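Local coordinates for type II restriction enzyme BsoBI (PDB 1DC1), which recognises the double-stranded DNA sequence 5'-CYCGRG-3' and, as a homodimer, cleaves it after the first C, at residues D[17-22]-D[306-311]; D[142-147]-D[179-184]; D[240-245]-D[277-282]; D[248-253]-D[283-288]. All coordinates share one frame; numbering follows the deposited sequence.

Contact 1: D[17-22]-D[306-311]; sequences LKTTYE and NLTKTE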
# COMPACT_ATOMS: atom_id res chain seq x y z
N LEU D 17 11.36 18.65 -9.96
CA LEU D 17 10.52 17.46 -9.87
C LEU D 17 9.68 17.34 -8.58
O LEU D 17 8.68 16.65 -8.54
CB LEU D 17 11.42 16.26 -9.94
CG LEU D 17 11.61 15.45 -11.22
CD1 LEU D 17 10.51 15.70 -12.33
CD2 LEU D 17 13.03 15.75 -11.63
N LYS D 18 10.11 18.01 -7.52
CA LYS D 18 9.44 17.95 -6.23
C LYS D 18 8.01 18.53 -6.18
O LYS D 18 7.75 19.63 -6.68
CB LYS D 18 10.34 18.70 -5.23
CG LYS D 18 10.95 17.93 -4.14
CD LYS D 18 10.11 18.14 -2.89
CE LYS D 18 10.99 18.30 -1.68
NZ LYS D 18 10.24 17.78 -0.51
N THR D 19 7.07 17.81 -5.54
CA THR D 19 5.69 18.29 -5.40
C THR D 19 5.73 19.39 -4.33
O THR D 19 6.48 19.27 -3.32
CB THR D 19 4.74 17.17 -4.91
OG1 THR D 19 4.75 16.10 -5.86
CG2 THR D 19 3.35 17.67 -4.78
N THR D 20 4.94 20.43 -4.54
CA THR D 20 4.94 21.53 -3.58
C THR D 20 3.94 21.27 -2.46
O THR D 20 3.04 20.42 -2.58
CB THR D 20 4.55 22.85 -4.24
OG1 THR D 20 3.20 22.76 -4.67
CG2 THR D 20 5.44 23.17 -5.44
N TYR D 21 4.10 22.02 -1.36
CA TYR D 21 3.20 21.92 -0.23
C TYR D 21 1.74 22.25 -0.66
O TYR D 21 0.79 21.54 -0.30
CB TYR D 21 3.71 22.85 0.86
CG TYR D 21 2.86 22.74 2.07
CD1 TYR D 21 3.02 21.68 2.95
CD2 TYR D 21 1.79 23.60 2.27
CE1 TYR D 21 2.14 21.47 4.00
CE2 TYR D 21 0.90 23.40 3.32
CZ TYR D 21 1.08 22.34 4.17
OH TYR D 21 0.18 22.15 5.19
N GLU D 22 1.57 23.30 -1.46
CA GLU D 22 0.22 23.64 -1.88
C GLU D 22 -0.45 22.59 -2.76
O GLU D 22 -1.68 22.39 -2.68
CB GLU D 22 0.22 25.00 -2.56
CG GLU D 22 0.32 26.13 -1.52
CD GLU D 22 -0.73 26.04 -0.37
OE1 GLU D 22 -1.86 25.51 -0.58
OE2 GLU D 22 -0.41 26.49 0.76
N ASN D 306 6.32 15.67 -13.08
CA ASN D 306 5.53 15.68 -11.88
C ASN D 306 4.11 15.99 -12.40
O ASN D 306 3.86 17.06 -13.01
CB ASN D 306 5.96 16.78 -10.93
CG ASN D 306 5.15 16.77 -9.69
OD1 ASN D 306 3.91 16.86 -9.71
ND2 ASN D 306 5.83 16.63 -8.57
N LEU D 307 3.19 15.04 -12.19
CA LEU D 307 1.82 15.12 -12.66
C LEU D 307 1.03 16.33 -12.13
O LEU D 307 0.04 16.73 -12.74
CB LEU D 307 1.08 13.78 -12.37
CG LEU D 307 -0.36 13.55 -12.93
CD1 LEU D 307 -0.35 13.35 -14.45
CD2 LEU D 307 -0.99 12.32 -12.27
N THR D 308 1.44 16.94 -11.02
CA THR D 308 0.70 18.10 -10.52
C THR D 308 1.18 19.42 -11.16
O THR D 308 0.62 20.48 -10.89
CB THR D 308 0.82 18.25 -8.98
OG1 THR D 308 2.13 18.66 -8.64
CG2 THR D 308 0.50 16.91 -8.28
N LYS D 309 2.21 19.33 -12.02
CA LYS D 309 2.76 20.49 -12.69
C LYS D 309 2.49 20.45 -14.18
O LYS D 309 3.14 19.76 -14.98
CB LYS D 309 4.23 20.57 -12.41
CG LYS D 309 4.53 20.55 -10.92
CD LYS D 309 6.01 20.74 -10.66
CE LYS D 309 6.34 20.52 -9.20
NZ LYS D 309 7.54 21.31 -8.79
N THR D 310 1.47 21.23 -14.53
CA THR D 310 1.00 21.39 -15.90
C THR D 310 2.03 21.56 -16.98
O THR D 310 1.94 20.95 -18.04
CB THR D 310 0.10 22.61 -15.99
OG1 THR D 310 -0.70 22.66 -14.82
CG2 THR D 310 -0.75 22.55 -17.23
N GLU D 311 3.02 22.42 -16.74
CA GLU D 311 4.00 22.65 -17.76
C GLU D 311 4.83 21.42 -18.02
O GLU D 311 5.24 21.20 -19.17
CB GLU D 311 4.91 23.80 -17.40
CG GLU D 311 4.29 25.14 -17.60
CD GLU D 311 5.21 26.26 -17.14
OE1 GLU D 311 5.55 26.31 -15.92
OE2 GLU D 311 5.60 27.08 -18.00

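Contact 2: D[142-147]-D[179-184]; sequences LTRAII and ELETFA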
# COMPACT_ATOMS: atom_id res chain seq x y z
N LEU D 142 -3.70 12.33 -17.56
CA LEU D 142 -2.67 12.21 -18.56
C LEU D 142 -3.30 12.13 -19.96
O LEU D 142 -2.81 12.74 -20.90
CB LEU D 142 -1.81 10.98 -18.33
CG LEU D 142 -0.63 10.93 -19.31
CD1 LEU D 142 0.34 12.05 -18.95
CD2 LEU D 142 0.09 9.57 -19.28
N THR D 143 -4.39 11.38 -20.10
CA THR D 143 -5.06 11.26 -21.40
C THR D 143 -5.58 12.64 -21.85
O THR D 143 -5.48 13.00 -23.03
CB THR D 143 -6.25 10.27 -21.35
OG1 THR D 143 -5.76 8.96 -21.15
CG2 THR D 143 -7.00 10.27 -22.66
N ARG D 144 -6.15 13.41 -20.92
CA ARG D 144 -6.67 14.74 -21.26
C ARG D 144 -5.52 15.58 -21.79
O ARG D 144 -5.70 16.31 -22.77
CB ARG D 144 -7.29 15.41 -20.03
CG ARG D 144 -7.83 16.80 -20.26
CD ARG D 144 -9.13 16.68 -21.05
NE ARG D 144 -8.95 17.06 -22.46
CZ ARG D 144 -9.83 16.87 -23.44
NH1 ARG D 144 -11.01 16.30 -23.22
NH2 ARG D 144 -9.54 17.33 -24.65
N ALA D 145 -4.35 15.49 -21.15
CA ALA D 145 -3.17 16.25 -21.61
C ALA D 145 -2.70 15.80 -23.03
O ALA D 145 -2.33 16.61 -23.86
CB ALA D 145 -2.03 16.10 -20.60
N ILE D 146 -2.77 14.49 -23.29
CA ILE D 146 -2.40 13.90 -24.57
C ILE D 146 -3.37 14.34 -25.66
O ILE D 146 -2.94 14.84 -26.69
CB ILE D 146 -2.41 12.34 -24.48
CG1 ILE D 146 -1.29 11.85 -23.50
CG2 ILE D 146 -2.35 11.72 -25.94
CD1 ILE D 146 -0.08 11.32 -24.17
N ILE D 147 -4.68 14.16 -25.46
CA ILE D 147 -5.65 14.58 -26.49
C ILE D 147 -5.67 16.10 -26.70
O ILE D 147 -5.81 16.56 -27.82
CB ILE D 147 -7.08 13.94 -26.27
CG1 ILE D 147 -7.79 14.45 -25.03
CG2 ILE D 147 -6.92 12.40 -26.20
CD1 ILE D 147 -9.09 13.70 -24.81
N GLU D 179 -14.22 15.57 -22.03
CA GLU D 179 -14.32 14.40 -21.17
C GLU D 179 -14.16 13.04 -21.81
O GLU D 179 -14.56 12.03 -21.20
CB GLU D 179 -15.64 14.39 -20.39
CG GLU D 179 -15.59 15.24 -19.14
CD GLU D 179 -16.88 15.19 -18.32
OE1 GLU D 179 -17.89 14.61 -18.81
OE2 GLU D 179 -16.87 15.73 -17.18
N LEU D 180 -13.62 12.98 -23.04
CA LEU D 180 -13.37 11.68 -23.70
C LEU D 180 -12.36 10.82 -22.87
O LEU D 180 -12.45 9.59 -22.89
CB LEU D 180 -12.83 11.85 -25.15
CG LEU D 180 -12.42 10.61 -25.98
CD1 LEU D 180 -12.72 10.81 -27.46
CD2 LEU D 180 -10.92 10.38 -25.81
N GLU D 181 -11.45 11.49 -22.15
CA GLU D 181 -10.44 10.84 -21.32
C GLU D 181 -11.03 9.96 -20.19
O GLU D 181 -10.38 9.04 -19.67
CB GLU D 181 -9.52 11.92 -20.80
CG GLU D 181 -10.15 12.82 -19.78
CD GLU D 181 -10.90 14.00 -20.38
OE1 GLU D 181 -11.01 14.11 -21.62
OE2 GLU D 181 -11.39 14.84 -19.58
N THR D 182 -12.28 10.23 -19.84
CA THR D 182 -12.99 9.46 -18.83
C THR D 182 -13.14 8.02 -19.23
O THR D 182 -13.23 7.13 -18.38
CB THR D 182 -14.43 10.01 -18.63
OG1 THR D 182 -14.38 11.34 -18.13
CG2 THR D 182 -15.17 9.13 -17.66
N PHE D 183 -13.19 7.77 -20.53
CA PHE D 183 -13.38 6.41 -21.01
C PHE D 183 -12.40 5.88 -22.01
O PHE D 183 -12.69 4.91 -22.70
CB PHE D 183 -14.76 6.29 -21.62
CG PHE D 183 -15.84 6.44 -20.64
CD1 PHE D 183 -15.94 5.54 -19.57
CD2 PHE D 183 -16.75 7.48 -20.77
CE1 PHE D 183 -16.94 5.65 -18.64
CE2 PHE D 183 -17.76 7.62 -19.85
CZ PHE D 183 -17.86 6.69 -18.78
N ALA D 184 -11.25 6.52 -22.10
CA ALA D 184 -10.27 6.08 -23.04
C ALA D 184 -9.23 5.14 -22.45
O ALA D 184 -8.49 5.49 -21.51
CB ALA D 184 -9.58 7.28 -23.71
O HOH W 1 -8.03 7.62 -20.32

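Contact 3: D[240-245]-D[277-282]; sequences ELKGGI and TIFIGA. With nucleotides of chain A.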
# COMPACT_ATOMS: atom_id res chain seq x y z
N GLU D 240 5.61 4.23 -16.12
CA GLU D 240 4.84 4.04 -14.89
C GLU D 240 4.22 5.39 -14.59
O GLU D 240 4.83 6.42 -14.82
CB GLU D 240 5.75 3.61 -13.73
CG GLU D 240 5.69 2.11 -13.28
CD GLU D 240 5.29 1.08 -14.38
OE1 GLU D 240 4.10 1.08 -14.79
OE2 GLU D 240 6.14 0.25 -14.82
N LEU D 241 2.99 5.38 -14.09
CA LEU D 241 2.25 6.62 -13.78
C LEU D 241 1.66 6.47 -12.40
O LEU D 241 0.84 5.59 -12.20
CB LEU D 241 1.12 6.83 -14.82
CG LEU D 241 0.01 7.88 -14.61
CD1 LEU D 241 0.62 9.28 -14.51
CD2 LEU D 241 -0.99 7.85 -15.80
N LYS D 242 2.10 7.30 -11.44
CA LYS D 242 1.62 7.26 -10.04
C LYS D 242 0.80 8.51 -9.74
O LYS D 242 1.32 9.62 -9.76
CB LYS D 242 2.81 7.16 -9.11
CG LYS D 242 3.90 6.25 -9.65
CD LYS D 242 4.01 4.98 -8.89
CE LYS D 242 2.77 4.19 -8.98
NZ LYS D 242 2.95 3.14 -10.01
N GLY D 243 -0.51 8.32 -9.53
CA GLY D 243 -1.39 9.43 -9.27
C GLY D 243 -1.61 9.71 -7.80
O GLY D 243 -2.42 10.55 -7.44
N GLY D 244 -0.92 8.99 -6.93
CA GLY D 244 -1.11 9.22 -5.52
C GLY D 244 -0.67 10.62 -5.11
O GLY D 244 0.29 11.19 -5.64
N ILE D 245 -1.37 11.19 -4.14
CA ILE D 245 -1.03 12.54 -3.64
C ILE D 245 -0.39 12.51 -2.27
O ILE D 245 -0.08 13.55 -1.75
CB ILE D 245 -2.29 13.49 -3.49
CG1 ILE D 245 -3.52 12.75 -2.98
CG2 ILE D 245 -2.59 14.08 -4.86
CD1 ILE D 245 -3.71 12.71 -1.52
N THR D 277 11.79 4.81 -21.58
CA THR D 277 11.08 4.56 -20.32
C THR D 277 10.79 5.89 -19.64
O THR D 277 11.57 6.84 -19.73
CB THR D 277 11.87 3.66 -19.32
OG1 THR D 277 13.13 4.26 -19.06
CG2 THR D 277 12.04 2.20 -19.88
N ILE D 278 9.64 5.98 -18.99
CA ILE D 278 9.29 7.23 -18.30
C ILE D 278 8.64 6.93 -16.94
O ILE D 278 8.12 5.85 -16.70
CB ILE D 278 8.30 8.18 -19.16
CG1 ILE D 278 6.90 7.55 -19.30
CG2 ILE D 278 8.90 8.50 -20.53
CD1 ILE D 278 5.89 8.45 -20.05
N PHE D 279 8.73 7.92 -16.06
CA PHE D 279 8.10 7.88 -14.75
C PHE D 279 7.38 9.21 -14.55
O PHE D 279 7.99 10.28 -14.67
CB PHE D 279 9.10 7.73 -13.61
CG PHE D 279 8.44 7.73 -12.27
CD1 PHE D 279 7.83 6.57 -11.79
CD2 PHE D 279 8.34 8.90 -11.52
CE1 PHE D 279 7.11 6.57 -10.59
CE2 PHE D 279 7.61 8.91 -10.29
CZ PHE D 279 7.00 7.75 -9.84
N ILE D 280 6.09 9.15 -14.26
CA ILE D 280 5.29 10.36 -14.01
C ILE D 280 4.67 10.14 -12.64
O ILE D 280 4.07 9.12 -12.40
CB ILE D 280 4.15 10.51 -15.06
CG1 ILE D 280 4.74 10.57 -16.47
CG2 ILE D 280 3.28 11.73 -14.74
CD1 ILE D 280 3.68 10.37 -17.58
N GLY D 281 4.83 11.11 -11.75
CA GLY D 281 4.26 10.95 -10.42
C GLY D 281 3.69 12.24 -9.86
O GLY D 281 4.24 13.29 -10.09
N ALA D 282 2.57 12.17 -9.13
CA ALA D 282 2.00 13.37 -8.51
C ALA D 282 2.68 13.69 -7.15
O ALA D 282 2.76 14.86 -6.74
CB ALA D 282 0.44 13.20 -8.34
P DC A 7 -1.86 4.91 -8.32
OP1 DC A 7 -2.07 6.24 -8.92
OP2 DC A 7 -0.52 4.26 -8.38
O5' DC A 7 -2.25 4.97 -6.79
C5' DC A 7 -3.52 5.50 -6.35
C4' DC A 7 -3.62 5.44 -4.84
O4' DC A 7 -3.56 4.07 -4.35
C3' DC A 7 -2.54 6.23 -4.09
O3' DC A 7 -3.13 6.88 -2.99
C2' DC A 7 -1.65 5.15 -3.51
C1' DC A 7 -2.61 3.99 -3.29
N1 DC A 7 -1.93 2.69 -3.34
C2 DC A 7 -2.09 1.78 -2.26
O2 DC A 7 -2.99 2.00 -1.40
N3 DC A 7 -1.30 0.67 -2.19
C4 DC A 7 -0.43 0.41 -3.18
N4 DC A 7 0.35 -0.67 -3.07
C5 DC A 7 -0.32 1.27 -4.34
C6 DC A 7 -1.08 2.37 -4.38
P DG A 8 -2.60 8.30 -2.46
OP1 DG A 8 -3.34 9.35 -3.15
OP2 DG A 8 -1.13 8.36 -2.40
O5' DG A 8 -3.19 8.32 -0.97
C5' DG A 8 -4.60 8.00 -0.71
C4' DG A 8 -4.72 7.27 0.61
O4' DG A 8 -4.03 6.00 0.48
C3' DG A 8 -4.06 8.01 1.79
O3' DG A 8 -4.73 7.68 3.02
C2' DG A 8 -2.69 7.36 1.86
C1' DG A 8 -3.01 5.90 1.46
N9 DG A 8 -1.89 5.14 0.92
C8 DG A 8 -0.96 5.59 0.00
N7 DG A 8 -0.02 4.72 -0.25
C5 DG A 8 -0.36 3.60 0.52
C6 DG A 8 0.32 2.33 0.68
O6 DG A 8 1.36 1.95 0.16
N1 DG A 8 -0.35 1.50 1.58
C2 DG A 8 -1.51 1.82 2.25
N2 DG A 8 -2.03 0.89 3.05
N3 DG A 8 -2.14 3.01 2.12
C4 DG A 8 -1.51 3.84 1.24

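Contact 4: D[248-253]-D[283-288]; sequences AGADEH and AIEHSM. With nucleotides of chain A; nucleotides of chain B.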
# COMPACT_ATOMS: atom_id res chain seq x y z
N ALA D 248 3.77 10.46 1.97
CA ALA D 248 4.24 9.30 2.74
C ALA D 248 4.30 8.03 1.87
O ALA D 248 4.93 7.05 2.26
CB ALA D 248 3.33 9.05 3.96
N GLY D 249 3.63 8.08 0.70
CA GLY D 249 3.60 6.98 -0.25
C GLY D 249 4.51 7.25 -1.46
O GLY D 249 4.73 6.36 -2.31
N ALA D 250 5.06 8.46 -1.53
CA ALA D 250 5.91 8.86 -2.66
C ALA D 250 7.10 7.92 -2.87
O ALA D 250 7.20 7.30 -3.91
CB ALA D 250 6.39 10.31 -2.46
N ASP D 251 7.99 7.80 -1.88
CA ASP D 251 9.17 6.95 -2.02
C ASP D 251 8.77 5.45 -2.08
O ASP D 251 9.41 4.66 -2.82
CB ASP D 251 10.12 7.17 -0.85
CG ASP D 251 11.49 6.63 -1.14
OD1 ASP D 251 12.22 7.33 -1.90
OD2 ASP D 251 11.79 5.51 -0.66
N GLU D 252 7.71 5.08 -1.33
CA GLU D 252 7.19 3.72 -1.32
C GLU D 252 6.84 3.24 -2.76
O GLU D 252 7.38 2.23 -3.26
CB GLU D 252 5.93 3.64 -0.44
CG GLU D 252 5.31 2.20 -0.41
CD GLU D 252 6.11 1.21 0.45
OE1 GLU D 252 7.11 1.66 1.05
OE2 GLU D 252 5.75 0.00 0.54
N HIS D 253 5.97 3.98 -3.45
CA HIS D 253 5.56 3.56 -4.80
C HIS D 253 6.62 3.85 -5.88
O HIS D 253 6.57 3.26 -6.95
CB HIS D 253 4.19 4.13 -5.13
CG HIS D 253 3.17 3.80 -4.08
ND1 HIS D 253 2.88 2.52 -3.68
CD2 HIS D 253 2.27 4.59 -3.46
CE1 HIS D 253 1.85 2.53 -2.87
NE2 HIS D 253 1.46 3.78 -2.72
N ALA D 283 3.17 12.66 -6.45
CA ALA D 283 3.87 12.83 -5.16
C ALA D 283 5.35 12.49 -5.36
O ALA D 283 5.74 11.33 -5.45
CB ALA D 283 3.26 11.90 -4.13
N ILE D 284 6.17 13.52 -5.47
CA ILE D 284 7.59 13.33 -5.69
C ILE D 284 8.34 14.10 -4.61
O ILE D 284 8.25 15.31 -4.50
CB ILE D 284 8.02 13.80 -7.15
CG1 ILE D 284 7.33 12.91 -8.20
CG2 ILE D 284 9.57 13.66 -7.35
CD1 ILE D 284 7.69 13.18 -9.69
N GLU D 285 9.06 13.34 -3.79
CA GLU D 285 9.86 13.85 -2.68
C GLU D 285 11.35 14.09 -3.06
O GLU D 285 11.81 13.63 -4.10
CB GLU D 285 9.67 12.84 -1.51
CG GLU D 285 8.21 12.87 -0.99
CD GLU D 285 7.89 14.23 -0.37
OE1 GLU D 285 8.39 14.45 0.73
OE2 GLU D 285 7.21 15.07 -0.98
N HIS D 286 12.11 14.79 -2.22
CA HIS D 286 13.48 15.09 -2.58
C HIS D 286 14.43 13.92 -2.91
O HIS D 286 15.08 13.91 -3.97
CB HIS D 286 14.14 15.93 -1.51
CG HIS D 286 15.53 16.26 -1.88
ND1 HIS D 286 15.82 17.02 -2.99
CD2 HIS D 286 16.70 15.76 -1.45
CE1 HIS D 286 17.11 16.98 -3.23
NE2 HIS D 286 17.68 16.22 -2.31
N SER D 287 14.50 12.92 -2.04
CA SER D 287 15.38 11.77 -2.26
C SER D 287 15.11 11.07 -3.57
O SER D 287 16.05 10.85 -4.39
CB SER D 287 15.25 10.74 -1.18
OG SER D 287 16.11 9.67 -1.45
N MET D 288 13.84 10.67 -3.77
CA MET D 288 13.46 10.04 -5.04
C MET D 288 13.69 10.98 -6.28
O MET D 288 14.05 10.51 -7.37
CB MET D 288 12.02 9.54 -4.97
CG MET D 288 10.95 10.61 -4.78
SD MET D 288 9.33 9.83 -4.79
CE MET D 288 8.91 9.69 -6.50
P DC A 7 -1.86 4.91 -8.32
OP1 DC A 7 -2.07 6.24 -8.92
OP2 DC A 7 -0.52 4.26 -8.38
O5' DC A 7 -2.25 4.97 -6.79
C5' DC A 7 -3.52 5.50 -6.35
C4' DC A 7 -3.62 5.44 -4.84
O4' DC A 7 -3.56 4.07 -4.35
C3' DC A 7 -2.54 6.23 -4.09
O3' DC A 7 -3.13 6.88 -2.99
C2' DC A 7 -1.65 5.15 -3.51
C1' DC A 7 -2.61 3.99 -3.29
N1 DC A 7 -1.93 2.69 -3.34
C2 DC A 7 -2.09 1.78 -2.26
O2 DC A 7 -2.99 2.00 -1.40
N3 DC A 7 -1.30 0.67 -2.19
C4 DC A 7 -0.43 0.41 -3.18
N4 DC A 7 0.35 -0.67 -3.07
C5 DC A 7 -0.32 1.27 -4.34
C6 DC A 7 -1.08 2.37 -4.38
P DG A 8 -2.60 8.30 -2.46
OP1 DG A 8 -3.34 9.35 -3.15
OP2 DG A 8 -1.13 8.36 -2.40
O5' DG A 8 -3.19 8.32 -0.97
C5' DG A 8 -4.60 8.00 -0.71
C4' DG A 8 -4.72 7.27 0.61
O4' DG A 8 -4.03 6.00 0.48
C3' DG A 8 -4.06 8.01 1.79
O3' DG A 8 -4.73 7.68 3.02
C2' DG A 8 -2.69 7.36 1.86
C1' DG A 8 -3.01 5.90 1.46
N9 DG A 8 -1.89 5.14 0.92
C8 DG A 8 -0.96 5.59 0.00
N7 DG A 8 -0.02 4.72 -0.25
C5 DG A 8 -0.36 3.60 0.52
C6 DG A 8 0.32 2.33 0.68
O6 DG A 8 1.36 1.95 0.16
N1 DG A 8 -0.35 1.50 1.58
C2 DG A 8 -1.51 1.82 2.25
N2 DG A 8 -2.03 0.89 3.05
N3 DG A 8 -2.14 3.01 2.12
C4 DG A 8 -1.51 3.84 1.24
P DA B 4 13.37 9.85 2.11
OP1 DA B 4 14.74 9.50 1.66
OP2 DA B 4 12.43 10.56 1.19
O5' DA B 4 12.66 8.50 2.62
C5' DA B 4 13.12 7.85 3.82
C4' DA B 4 12.10 6.86 4.33
O4' DA B 4 11.07 7.48 5.15
C3' DA B 4 11.39 6.09 3.24
O3' DA B 4 11.31 4.70 3.53
C2' DA B 4 9.96 6.57 3.36
C1' DA B 4 9.87 6.85 4.85
N9 DA B 4 8.78 7.71 5.27
C8 DA B 4 8.27 8.79 4.66
N7 DA B 4 7.19 9.26 5.22
C5 DA B 4 6.99 8.42 6.30
C6 DA B 4 5.98 8.36 7.27
N6 DA B 4 4.92 9.16 7.26
N1 DA B 4 6.09 7.42 8.23
C2 DA B 4 7.11 6.59 8.19
N3 DA B 4 8.11 6.53 7.32
C4 DA B 4 7.99 7.50 6.38
O HOH W 2 11.93 10.03 -1.79

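Contact 1: D[17-22]-D[306-311]
Asn306 reaches across to Leu17 and Thr19 from the end of strand 303-306, where an Asx turn, overlapping a type I beta turn from Asn306 to Lys309, leads into helix 310-321. Its CG is anti to the backbone N (chi1 -179°), which directs CG toward the loop ahead of helix 21-53. Both N-H groups of the amide are used. ND2 donates to Leu17 O at 2.9 Å, almost straight at 173°, and to Thr19 OG1 at 3.0 Å, with an N-H...O angle of 164°. Both acceptors lie close to the amide plane, so the two bonds fix the rotation of the group. The Thr19 hydroxyl is itself gripped three ways, since it also gives a hydrogen bond to Ala282 O and takes one from Ile284 N.

At the other end of the amide, Asn306 OD1 accepts from Thr308 N at 2.8 Å, in the plane of the carbonyl. Thr308 OG1 adds a second bond to Asn306 OD1 at 2.7 Å, coming from above that plane. The same Thr308 OG1 is brushed by the methyl CG2 of Thr19 at 4.2 Å, the two threonine side chains crossing at about a right angle.

Lys309, at the N-cap position of the helix, reaches the loop before helix 21-53 with its chain extended beyond CG. Its ammonium has a second backbone partner in Asp16 O, while across the contact NZ donates to Lys18 O at 2.7 Å, with CE 3.0 Å from the same Lys18 O.

Contact 2: D[142-147]-D[179-184]
Glu181 lays its side chain against Thr143 and Arg144 of helix 110-152, its CB meeting Thr143 CG2 at 3.5 Å. CG takes the position between the backbone N and the carbonyl carbon (chi1 70°) and the chain then bends, bringing the carboxylate over the aliphatic part of Arg144, where CD of Arg144 lies 3.2 Å from Glu181 OE1. The arginine chain is bent as well and turns its guanidinium back to the acid: NH1 forms a salt bridge to Glu181 OE1 at 2.7 Å. The hydrogen-bond component is weak, with an N-H...O angle of 124°, and the two flat groups stand nearly perpendicular, 84° apart, so a single pair of atoms carries the ionic contact instead of a two-pronged one. NH2 of the same guanidinium has a further salt bridge to Asp177.

Ile147, one turn further along, places CD1 over one face of the guanidinium, offset toward its rim, and packs the same methyl on Leu180 CD2 at 3.9 Å. Thr143 CG2 also touches Ala184 CB. A water links the Thr143 hydroxyl to the backbone: it accepts from Thr143 OG1 at 2.8 Å and donates to Glu181 O, also at 2.8 Å. Thr143 OG1 is further hydrogen-bonded to Tyr200.

The contact thus seats the short 3-10 turn 180-182, just ahead of strand 184-191, on the long helix 110-152. Ile147 and Leu180 continue onto Tyr157 of strand 157-161 and Ile187 of strand 184-191, while helix 310-321 meets the long helix through Leu142 and Ala145.

Contact 3: D[240-245]-D[277-282]
Lys242 is bonded through its backbone N and O to Ile280 and Ala282, yet the very next N-H, that of Gly243, is given to DNA: it donates to OP1 of DC7 of chain A at 2.7 Å. Two residues on, Ile245 N reaches OP1 of DG8 of chain A at 2.9 Å. A CB on Gly244 would clash with the DG8 phosphate, so the absence of a side chain lets the backbone come this close.

Before that the strands run parallel, 8° apart, as the paired strands of a beta-alpha-beta unit whose connection is helix 247-270. Lys242 N donates to Ile280 O at 2.8 Å and Ala282 N to Lys242 O at 2.9 Å, the last rungs before the chains part. On one face of the sheet, Leu241 CD1 meets Ile280 CG2 at 3.6 Å. On the other lie Glu240, Lys242 and Phe279; Lys242 CG touches Phe279 CE1 at 3.4 Å, the two side chains roughly perpendicular.

Beyond the ring, Lys242 NZ makes a salt bridge to another phosphate of the bound DNA. An alanine in place of Lys242 would probably leave that phosphate without its salt-bridge partner and open a gap beside the Phe279 ring.

Glu240 and Lys242, with Asp212 bonded to Glu240 OE1 through its backbone N, match the PD-(D/E)XK nuclease motif, consistent with the predicted magnesium site, from which Lys242 reaches the DNA backbone.

Contact 4: D[248-253]-D[283-288]
Ala250 packs against Ala283, Glu285 and Met288 where the crossover helix 247-270 of the beta-alpha-beta unit meets the start of helix 286-298, with Glu285 at the N-cap position. This is the tight part. Ala250 CB sits 3.2 Å from Ala283 O and 3.5 Å from Glu285 CG. Met288 closes the patch: its CG is flanked by both the backbone N and C (chi1 63°), and the chain runs on to place SD 3.4 Å from Ala250 O.

The looser side faces the DNA. His253, on another flank of the helix, addresses a base: the imidazole meets it with its edge, NE2 donating to N7 of DG8 of chain A at 3.0 Å with an N-H...N angle of 148°. Exchanging this histidine for an alanine would probably leave the guanine without that donor and weaken the hold on its major-groove edge.

The side chains of Asp251 and Met288 run antiparallel past one another, Asp251 OD1 3.8 Å from Met288 CB. Asp251 is further held by Lys255 and by Arg263 of the second subunit. A water bridges the two helices to the DNA, donating to OP2 of DA4 of chain B and to Asp251 OD1 at 2.7 Å, and accepting from Met288 N at 2.8 Å.

Overall arrangement
Contacts 1, 3 and 4 lie close together, their centres 10 to 12 Å apart. Contact 1 is tied to both others through the backbone, Thr19 N lying 2.9 Å from Ile284 O of contact 4 and Leu307 N 2.9 Å from Gly281 O of contact 3. Contacts 3 and 4 interleave along the chain, and Phe279 CE2 meets Met288 CE at 4.1 Å; together they present backbone and histidine groups to the DNA. Contact 2 lies apart, its centre about 26 Å from that of contact 4, but its helix packs on the sheet of contact 3 through Leu142 CD1 and Ile280 CD1, 4.0 Å apart. The side chain of Thr143 is about 11 Å from that of Asp212 in the predicted magnesium site.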